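Local coordinates for protein KLTH0A00704p (Lachancea thermotolerans, PDB 4J2G) that probably acts in autophagy as an Atg13-family protein whose HORMA domain helps recruit PI 3-kinase, at residues 19-30 with 252-260. The protein carries 1 engineered substitution. Sequence-based numbering, arbitrary orientation.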
ATOM      1  N   ASP A  19      -3.074  26.044 -16.120  1.00 76.46           N
ATOM      2  CA  ASP A  19      -2.901  25.660 -14.721  1.00 94.37           C
ATOM      3  C   ASP A  19      -4.064  24.853 -14.165  1.00 92.85           C
ATOM      4  O   ASP A  19      -3.903  24.109 -13.191  1.00 97.77           O
ATOM      5  CB  ASP A  19      -2.629  26.897 -13.857  1.00 92.08           C
ATOM      6  CG  ASP A  19      -1.539  27.787 -14.450  1.00112.30           C
ATOM      7  OD1 ASP A  19      -0.588  27.248 -15.070  1.00108.07           O
ATOM      8  OD2 ASP A  19      -1.638  29.026 -14.314  1.00130.59           O
ATOM      9  N   LYS A  20      -5.224  24.981 -14.798  1.00 88.59           N
ATOM     10  CA  LYS A  20      -6.372  24.196 -14.394  1.00 81.06           C
ATOM     11  C   LYS A  20      -6.419  22.843 -15.113  1.00 81.13           C
ATOM     12  O   LYS A  20      -6.971  21.876 -14.585  1.00 71.57           O
ATOM     13  CB  LYS A  20      -7.668  24.973 -14.600  1.00 80.45           C
ATOM     14  CG  LYS A  20      -7.969  25.990 -13.516  1.00 93.17           C
ATOM     15  CD  LYS A  20      -9.297  26.690 -13.804  1.00107.43           C
ATOM     16  CE  LYS A  20      -9.812  27.505 -12.619  1.00105.08           C
ATOM     17  NZ  LYS A  20     -10.919  28.429 -13.012  1.00 96.87           N
ATOM     18  N   GLN A  21      -5.851  22.759 -16.313  1.00 76.22           N
ATOM     19  CA  GLN A  21      -5.851  21.460 -16.978  1.00 88.63           C
ATOM     20  C   GLN A  21      -4.889  20.533 -16.220  1.00 84.79           C
ATOM     21  O   GLN A  21      -5.230  19.405 -15.896  1.00 76.86           O
ATOM     22  CB  GLN A  21      -5.492  21.571 -18.465  1.00 94.68           C
ATOM     23  CG  GLN A  21      -6.623  22.073 -19.368  1.00102.57           C
ATOM     24  CD  GLN A  21      -6.388  23.488 -19.873  1.00109.31           C
ATOM     25  OE1 GLN A  21      -5.288  23.811 -20.316  1.00112.13           O
ATOM     26  NE2 GLN A  21      -7.423  24.338 -19.813  1.00104.21           N
ATOM     27  N   LEU A  22      -3.712  21.079 -15.923  1.00 78.06           N
ATOM     28  CA  LEU A  22      -2.637  20.438 -15.208  1.00 73.69           C
ATOM     29  C   LEU A  22      -3.089  19.886 -13.860  1.00 76.53           C
ATOM     30  O   LEU A  22      -2.987  18.673 -13.613  1.00 66.81           O
ATOM     31  CB  LEU A  22      -1.491  21.423 -15.037  1.00 76.76           C
ATOM     32  CG  LEU A  22      -0.286  21.344 -15.985  1.00 77.47           C
ATOM     33  CD1 LEU A  22      -0.643  20.930 -17.402  1.00 81.86           C
ATOM     34  CD2 LEU A  22       0.425  22.677 -15.981  1.00 78.14           C
ATOM     35  N   TRP A  23      -3.622  20.750 -13.001  1.00 64.61           N
ATOM     36  CA  TRP A  23      -4.253  20.247 -11.791  1.00 72.48           C
ATOM     37  C   TRP A  23      -5.305  19.176 -11.993  1.00 69.81           C
ATOM     38  O   TRP A  23      -5.353  18.259 -11.198  1.00 62.70           O
ATOM     39  CB  TRP A  23      -4.742  21.339 -10.873  1.00 68.42           C
ATOM     40  CG  TRP A  23      -3.689  21.724  -9.940  1.00 87.38           C
ATOM     41  CD1 TRP A  23      -2.862  20.883  -9.237  1.00 93.31           C
ATOM     42  CD2 TRP A  23      -3.334  23.046  -9.567  1.00 97.85           C
ATOM     43  NE1 TRP A  23      -2.010  21.613  -8.446  1.00105.89           N
ATOM     44  CE2 TRP A  23      -2.278  22.947  -8.630  1.00109.35           C
ATOM     45  CE3 TRP A  23      -3.818  24.315  -9.916  1.00121.13           C
ATOM     46  CZ2 TRP A  23      -1.691  24.075  -8.036  1.00129.74           C
ATOM     47  CZ3 TRP A  23      -3.229  25.444  -9.331  1.00149.52           C
ATOM     48  CH2 TRP A  23      -2.175  25.313  -8.400  1.00147.74           C
ATOM     49  N   GLU A  24      -6.092  19.237 -13.064  1.00 67.26           N
ATOM     50  CA  GLU A  24      -7.096  18.187 -13.257  1.00 71.14           C
ATOM     51  C   GLU A  24      -6.504  16.846 -13.712  1.00 67.29           C
ATOM     52  O   GLU A  24      -7.047  15.773 -13.410  1.00 60.59           O
ATOM     53  CB  GLU A  24      -8.189  18.605 -14.230  1.00 78.42           C
ATOM     54  CG  GLU A  24      -9.296  19.432 -13.612  1.00 89.61           C
ATOM     55  CD  GLU A  24     -10.478  19.621 -14.556  1.00114.06           C
ATOM     56  OE1 GLU A  24     -11.244  20.592 -14.345  1.00108.79           O
ATOM     57  OE2 GLU A  24     -10.642  18.797 -15.500  1.00119.30           O
ATOM     58  N   LEU A  25      -5.422  16.916 -14.477  1.00 54.05           N
ATOM     59  CA  LEU A  25      -4.679  15.740 -14.843  1.00 62.89           C
ATOM     60  C   LEU A  25      -4.155  15.116 -13.511  1.00 62.61           C
ATOM     61  O   LEU A  25      -4.463  13.980 -13.188  1.00 65.71           O
ATOM     62  CB  LEU A  25      -3.542  16.141 -15.769  1.00 59.21           C
ATOM     63  CG  LEU A  25      -3.371  15.469 -17.135  1.00 70.80           C
ATOM     64  CD1 LEU A  25      -4.705  15.151 -17.809  1.00 70.24           C
ATOM     65  CD2 LEU A  25      -2.494  16.324 -18.060  1.00 65.33           C
ATOM     66  N   ILE A  26      -3.440  15.910 -12.722  1.00 62.22           N
ATOM     67  CA  ILE A  26      -2.899  15.471 -11.466  1.00 59.38           C
ATOM     68  C   ILE A  26      -3.912  14.785 -10.549  1.00 63.35           C
ATOM     69  O   ILE A  26      -3.729  13.610 -10.182  1.00 63.81           O
ATOM     70  CB  ILE A  26      -2.116  16.581 -10.770  1.00 55.39           C
ATOM     71  CG1 ILE A  26      -0.894  16.942 -11.617  1.00 60.59           C
ATOM     72  CG2 ILE A  26      -1.615  16.096  -9.398  1.00 54.63           C
ATOM     73  CD1 ILE A  26      -0.349  18.340 -11.386  1.00 62.28           C
ATOM     74  N   ASP A  27      -4.979  15.490 -10.217  1.00 57.35           N
ATOM     75  CA  ASP A  27      -6.014  14.980  -9.311  1.00 55.95           C
ATOM     76  C   ASP A  27      -6.672  13.683  -9.851  1.00 59.23           C
ATOM     77  O   ASP A  27      -7.028  12.772  -9.074  1.00 51.61           O
ATOM     78  CB  ASP A  27      -7.051  16.066  -9.060  1.00 53.98           C
ATOM     79  CG  ASP A  27      -8.191  15.620  -8.147  1.00 59.09           C
ATOM     80  OD1 ASP A  27      -8.006  15.185  -6.987  1.00 56.88           O
ATOM     81  OD2 ASP A  27      -9.319  15.733  -8.603  1.00 72.17           O
ATOM     82  N   ASN A  28      -6.791  13.590 -11.171  1.00 47.84           N
ATOM     83  CA  ASN A  28      -7.429  12.458 -11.813  1.00 57.25           C
ATOM     84  C   ASN A  28      -6.508  11.238 -11.727  1.00 61.43           C
ATOM     85  O   ASN A  28      -6.962  10.097 -11.579  1.00 61.90           O
ATOM     86  CB  ASN A  28      -7.727  12.743 -13.288  1.00 63.66           C
ATOM     87  CG  ASN A  28      -9.036  13.497 -13.505  1.00 79.00           C
ATOM     88  OD1 ASN A  28      -9.916  13.562 -12.638  1.00 78.18           O
ATOM     89  ND2 ASN A  28      -9.174  14.061 -14.694  1.00 89.35           N
ATOM     90  N   PHE A  29      -5.213  11.493 -11.807  1.00 50.16           N
ATOM     91  CA  PHE A  29      -4.271  10.438 -11.682  1.00 52.53           C
ATOM     92  C   PHE A  29      -4.337   9.830 -10.250  1.00 64.68           C
ATOM     93  O   PHE A  29      -4.440   8.597 -10.073  1.00 56.70           O
ATOM     94  CB  PHE A  29      -2.897  10.957 -11.922  1.00 51.87           C
ATOM     95  CG  PHE A  29      -1.921   9.883 -11.955  1.00 60.09           C
ATOM     96  CD1 PHE A  29      -1.815   9.070 -13.099  1.00 69.79           C
ATOM     97  CD2 PHE A  29      -1.176   9.596 -10.827  1.00 63.86           C
ATOM     98  CE1 PHE A  29      -0.949   8.001 -13.122  1.00 64.60           C
ATOM     99  CE2 PHE A  29      -0.313   8.518 -10.828  1.00 68.00           C
ATOM    100  CZ  PHE A  29      -0.209   7.715 -11.966  1.00 65.22           C
ATOM    101  N   PHE A  30      -4.261  10.699  -9.244  1.00 59.02           N
ATOM    102  CA  PHE A  30      -4.380  10.274  -7.845  1.00 61.07           C
ATOM    103  C   PHE A  30      -5.560   9.336  -7.696  1.00 57.50           C
ATOM    104  O   PHE A  30      -5.409   8.257  -7.141  1.00 49.77           O
ATOM    105  CB  PHE A  30      -4.643  11.446  -6.932  1.00 52.26           C
ATOM    106  CG  PHE A  30      -3.426  12.063  -6.380  1.00 51.10           C
ATOM    107  CD1 PHE A  30      -2.433  12.604  -7.218  1.00 46.70           C
ATOM    108  CD2 PHE A  30      -3.265  12.119  -5.003  1.00 46.53           C
ATOM    109  CE1 PHE A  30      -1.305  13.179  -6.650  1.00 50.92           C
ATOM    110  CE2 PHE A  30      -2.128  12.657  -4.435  1.00 43.68           C
ATOM    111  CZ  PHE A  30      -1.165  13.235  -5.257  1.00 45.47           C
ATOM    112  N   THR A 252       6.888  18.429 -12.448  1.00 61.30           N
ATOM    113  CA  THR A 252       5.860  19.393 -12.826  1.00 72.18           C
ATOM    114  C   THR A 252       6.029  20.789 -12.167  1.00 81.21           C
ATOM    115  O   THR A 252       6.641  20.936 -11.086  1.00 71.44           O
ATOM    116  CB  THR A 252       4.467  18.843 -12.502  1.00 76.28           C
ATOM    117  OG1 THR A 252       3.585  19.185 -13.564  1.00 96.22           O
ATOM    118  CG2 THR A 252       3.933  19.408 -11.187  1.00 63.83           C
ATOM    119  N   LYS A 253       5.467  21.809 -12.820  1.00 83.21           N
ATOM    120  CA  LYS A 253       5.595  23.183 -12.341  1.00 84.43           C
ATOM    121  C   LYS A 253       5.099  23.385 -10.910  1.00 80.30           C
ATOM    122  O   LYS A 253       5.649  24.189 -10.148  1.00 80.48           O
ATOM    123  CB  LYS A 253       4.912  24.153 -13.296  1.00 98.02           C
ATOM    124  CG  LYS A 253       3.427  23.933 -13.531  1.00105.16           C
ATOM    125  CD  LYS A 253       2.935  24.874 -14.629  1.00109.52           C
ATOM    126  CE  LYS A 253       3.702  24.659 -15.935  1.00111.29           C
ATOM    127  NZ  LYS A 253       3.815  25.907 -16.746  1.00112.72           N
ATOM    128  N   PHE A 254       4.067  22.645 -10.544  1.00 74.31           N
ATOM    129  CA  PHE A 254       3.562  22.667  -9.169  1.00 83.15           C
ATOM    130  C   PHE A 254       4.369  21.815  -8.200  1.00 74.43           C
ATOM    131  O   PHE A 254       4.074  21.796  -7.016  1.00 72.81           O
ATOM    132  CB  PHE A 254       2.118  22.213  -9.133  1.00 77.29           C
ATOM    133  CG  PHE A 254       1.304  22.744 -10.264  1.00 91.32           C
ATOM    134  CD1 PHE A 254       0.942  24.096 -10.311  1.00 92.10           C
ATOM    135  CD2 PHE A 254       0.905  21.909 -11.292  1.00 91.54           C
ATOM    136  CE1 PHE A 254       0.178  24.596 -11.354  1.00 83.05           C
ATOM    137  CE2 PHE A 254       0.141  22.405 -12.335  1.00103.16           C
ATOM    138  CZ  PHE A 254      -0.225  23.748 -12.365  1.00 92.58           C
ATOM    139  N   GLY A 255       5.392  21.130  -8.702  1.00 78.05           N
ATOM    140  CA  GLY A 255       6.193  20.237  -7.860  1.00 73.66           C
ATOM    141  C   GLY A 255       6.419  18.865  -8.483  1.00 77.94           C
ATOM    142  O   GLY A 255       6.227  18.653  -9.702  1.00 69.18           O
ATOM    143  N   SER A 256       6.850  17.919  -7.661  1.00 66.73           N
ATOM    144  CA  SER A 256       7.093  16.585  -8.189  1.00 63.19           C
ATOM    145  C   SER A 256       6.014  15.592  -7.780  1.00 55.67           C
ATOM    146  O   SER A 256       5.544  15.558  -6.611  1.00 48.73           O
ATOM    147  CB  SER A 256       8.460  16.103  -7.778  1.00 67.09           C
ATOM    148  OG  SER A 256       9.419  16.845  -8.476  1.00 81.35           O
ATOM    149  N   LEU A 257       5.576  14.802  -8.743  1.00 54.77           N
ATOM    150  CA  LEU A 257       4.654  13.725  -8.366  1.00 60.24           C
ATOM    151  C   LEU A 257       5.467  12.493  -7.923  1.00 60.90           C
ATOM    152  O   LEU A 257       6.207  11.941  -8.707  1.00 56.20           O
ATOM    153  CB  LEU A 257       3.692  13.440  -9.502  1.00 63.49           C
ATOM    154  CG  LEU A 257       2.259  12.920  -9.242  1.00 76.98           C
ATOM    155  CD1 LEU A 257       1.753  12.392 -10.574  1.00 81.48           C
ATOM    156  CD2 LEU A 257       2.076  11.818  -8.197  1.00 72.96           C
ATOM    157  N   ARG A 258       5.363  12.110  -6.651  1.00 47.91           N
ATOM    158  CA  ARG A 258       6.201  11.016  -6.089  1.00 48.26           C
ATOM    159  C   ARG A 258       5.276   9.895  -5.575  1.00 52.39           C
ATOM    160  O   ARG A 258       4.372  10.159  -4.754  1.00 50.08           O
ATOM    161  CB  ARG A 258       7.025  11.508  -4.873  1.00 56.01           C
ATOM    162  CG  ARG A 258       8.070  12.578  -5.168  1.00 61.65           C
ATOM    163  CD  ARG A 258       8.878  12.987  -3.954  1.00 61.62           C
ATOM    164  NE  ARG A 258       9.782  14.134  -4.190  1.00 82.54           N
ATOM    165  CZ  ARG A 258      10.921  14.152  -4.911  1.00 78.05           C
ATOM    166  NH1 ARG A 258      11.398  13.075  -5.546  1.00 74.45           N
ATOM    167  NH2 ARG A 258      11.619  15.281  -4.983  1.00 85.29           N
ATOM    168  N   ILE A 259       5.497   8.674  -6.076  1.00 54.91           N
ATOM    169  CA  ILE A 259       4.846   7.440  -5.598  1.00 53.68           C
ATOM    170  C   ILE A 259       5.882   6.513  -5.001  1.00 48.60           C
ATOM    171  O   ILE A 259       6.881   6.210  -5.627  1.00 50.21           O
ATOM    172  CB  ILE A 259       4.178   6.653  -6.752  1.00 47.59           C
ATOM    173  CG1 ILE A 259       3.103   7.548  -7.361  1.00 53.27           C
ATOM    174  CG2 ILE A 259       3.517   5.334  -6.190  1.00 43.75           C
ATOM    175  CD1 ILE A 259       2.658   7.145  -8.739  1.00 57.36           C
ATOM    176  N   SER A 260       5.646   6.062  -3.806  1.00 44.11           N
ATOM    177  CA  SER A 260       6.503   5.041  -3.188  1.00 47.54           C
ATOM    178  C   SER A 260       5.645   3.981  -2.413  1.00 42.48           C
ATOM    179  O   SER A 260       4.484   4.216  -2.160  1.00 40.58           O
ATOM    180  CB  SER A 260       7.476   5.709  -2.246  1.00 41.34           C
ATOM    181  OG  SER A 260       6.677   6.330  -1.216  1.00 49.26           O
TER
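Helix 19-30 and strand 255-260 run almost parallel, at 8° with their axes 11.4 Å apart at closest, and across the two segments the CA atoms of W23 and F254, and of I26 and L257, lie nearest each other. The arrangement illustrates how a HORMA domain packs helices on one face of its antiparallel sheet: the N-terminal helix lies against the turn and strand 255-264, with F30 also reaching I134 of the neighbouring strand 126-136, and no hydrogen bond joins the two segments. The hairpin closes in a type I beta turn from T252 to G255, and the turn itself sends F254 against the helix. CG of F254 is anti to its own carbonyl carbon and beside the backbone N, which lays the phenyl ring on the indole of W23 in an offset face-to-face stack. The six-membered ring of W23 and the phenyl ring have centroids 4.2 Å apart and planes inclined by 20°. On the other face of the phenyl ring, CG of K253 sits over the centre, so the ring is sandwiched between the indole and the CG methylene of K253. L22 meets its rim, with CB in the ring plane 3.3 Å from F254 CE2, while CD1 of I26 approaches F254 CD2 obliquely. Farther along, L257 divides its methyls between two phenylalanines: CD1 faces F29 CD2 at 4.1 Å and CD2 faces F30 CE1. L164 and L167 of helix 158-177 extend this apolar layer, touching L257 and I259 respectively. With CG of F29 anti to the backbone N (chi1 -173°), its ring turns its edge to I259, whose CD1 lies in the ring plane, 3.9 Å from F29 CE2.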